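Hypothetical protein VPA1032 (Vibrio parahaemolyticus, PDB 1ZBP) is of unknown function but belongs to the ImpE family, joining an N-terminal set of helices to a largely antiparallel beta-sheet region. Local coordinates at residues Q125-E128 with L129-E132. Residues are numbered along the deposited sequence; the frame is centred on the assembly and turned at random.
Sequences QIEE and LRQE
E127 and R130, three residues apart where helix 116-129 runs out, are joined by a salt bridge. The NE of R130 donates to OE2 of E127 over 2.9 Å, with 150° at the hydrogen, and the carboxylate receives it through its syn lone pair at the edge of the guanidinium, close to its plane. A single bond joins the pair, OE1 of E127 lying 3.5 Å from NH2 of R130. Glutamate suits its position because its chain can reach along the helix end; CG, anti to the backbone N (chi1 162°), sits beside the carbonyl carbon, and the bend at chi2 turns the carboxylate onward, toward R130. R130 runs extended through its first two torsions and bends at chi3, which brings NE rather than its terminal nitrogens to E127. NH2 also forms a salt bridge with D144 on strand 140-147, so the one guanidinium engages two acids.

The backbone itself closes the helix. The amide of L129 donates to O of Q125 at 3.0 Å, and the next i to i+4 bond, from N of R130 to O of I126, is already weak (123° at the hydrogen) as the helix ends. L129 lays its CG against the carbonyl of Q125, 3.5 Å from that oxygen. The branched aliphatic chain of I126 suits a side facing the leucines L100 and L104 of helix 98-113, where it also touches S103. R130 is the first residue with non-helical backbone angles, and its extended conformation leads the chain toward strand 135-137. The whole is a helix C-terminus with an i to i+3 Glu-Arg salt bridge, at the surface junction between the helices and the antiparallel sheet.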
loop_
_atom_site.group_PDB
_atom_site.type_symbol
_atom_site.label_atom_id
_atom_site.label_comp_id
_atom_site.label_asym_id
_atom_site.label_seq_id
_atom_site.Cartn_x
_atom_site.Cartn_y
_atom_site.Cartn_z
ATOM N N GLN A 125 19.333 -12.663 -0.233
ATOM C CA GLN A 125 20.152 -11.929 0.741
ATOM C C GLN A 125 19.266 -11.150 1.728
ATOM O O GLN A 125 19.496 -11.173 2.940
ATOM C CB GLN A 125 21.107 -10.959 0.016
ATOM C CG GLN A 125 22.121 -11.639 -0.910
ATOM C CD GLN A 125 23.088 -10.664 -1.587
ATOM O OE1 GLN A 125 22.676 -9.759 -2.321
ATOM N NE2 GLN A 125 24.383 -10.860 -1.350
ATOM N N ILE A 126 18.254 -10.465 1.197
ATOM C CA ILE A 126 17.322 -9.689 2.009
ATOM C C ILE A 126 16.586 -10.624 2.978
ATOM O O ILE A 126 16.482 -10.334 4.171
ATOM C CB ILE A 126 16.323 -8.935 1.091
ATOM C CG1 ILE A 126 17.101 -7.928 0.236
ATOM C CG2 ILE A 126 15.259 -8.225 1.912
ATOM C CD1 ILE A 126 16.323 -7.364 -0.924
ATOM N N GLU A 127 16.096 -11.752 2.464
ATOM C CA GLU A 127 15.392 -12.736 3.286
ATOM C C GLU A 127 16.295 -13.353 4.347
ATOM O O GLU A 127 15.835 -13.746 5.417
ATOM C CB GLU A 127 14.836 -13.860 2.417
ATOM C CG GLU A 127 14.471 -15.114 3.208
ATOM C CD GLU A 127 13.389 -14.871 4.243
ATOM O OE1 GLU A 127 13.100 -15.806 5.025
ATOM O OE2 GLU A 127 12.818 -13.754 4.269
ATOM N N GLU A 128 17.579 -13.455 4.028
ATOM C CA GLU A 128 18.573 -14.013 4.939
ATOM C C GLU A 128 18.768 -13.059 6.117
ATOM O O GLU A 128 18.959 -13.484 7.255
ATOM C CB GLU A 128 19.902 -14.196 4.200
ATOM C CG GLU A 128 20.959 -14.912 5.012
ATOM C CD GLU A 128 20.561 -16.338 5.324
ATOM O OE1 GLU A 128 20.608 -17.185 4.401
ATOM O OE2 GLU A 128 20.186 -16.602 6.491
ATOM N N LEU A 129 18.713 -11.764 5.826
ATOM C CA LEU A 129 18.884 -10.738 6.841
ATOM C C LEU A 129 17.595 -10.450 7.609
ATOM O O LEU A 129 17.635 -9.842 8.683
ATOM C CB LEU A 129 19.399 -9.448 6.196
ATOM C CG LEU A 129 20.834 -9.505 5.676
ATOM C CD1 LEU A 129 21.157 -8.251 4.873
ATOM C CD2 LEU A 129 21.780 -9.660 6.858
ATOM N N ARG A 130 16.458 -10.883 7.063
ATOM C CA ARG A 130 15.163 -10.651 7.709
ATOM C C ARG A 130 15.140 -11.220 9.123
ATOM O O ARG A 130 15.350 -12.413 9.336
ATOM C CB ARG A 130 14.008 -11.263 6.885
ATOM C CG ARG A 130 12.603 -10.937 7.428
ATOM C CD ARG A 130 11.464 -11.387 6.494
ATOM N NE ARG A 130 11.261 -12.836 6.483
ATOM C CZ ARG A 130 10.767 -13.532 7.501
ATOM N NH1 ARG A 130 10.406 -12.915 8.622
ATOM N NH2 ARG A 130 10.657 -14.846 7.414
ATOM N N GLN A 131 14.909 -10.352 10.096
ATOM C CA GLN A 131 14.838 -10.786 11.474
ATOM C C GLN A 131 13.458 -11.396 11.677
ATOM O O GLN A 131 12.450 -10.704 11.574
ATOM C CB GLN A 131 15.017 -9.597 12.414
ATOM C CG GLN A 131 14.839 -9.939 13.884
ATOM C CD GLN A 131 14.884 -8.709 14.780
ATOM O OE1 GLN A 131 15.901 -8.015 14.860
ATOM N NE2 GLN A 131 13.779 -8.437 15.459
ATOM N N GLU A 132 13.411 -12.697 11.933
ATOM C CA GLU A 132 12.143 -13.370 12.169
ATOM C C GLU A 132 11.575 -12.840 13.488
ATOM O O GLU A 132 12.306 -12.681 14.463
ATOM C CB GLU A 132 12.364 -14.885 12.233
ATOM C CG GLU A 132 12.508 -15.539 10.866
ATOM C CD GLU A 132 13.018 -16.961 10.943
ATOM O OE1 GLU A 132 12.523 -17.725 11.806
ATOM O OE2 GLU A 132 13.910 -17.313 10.132
#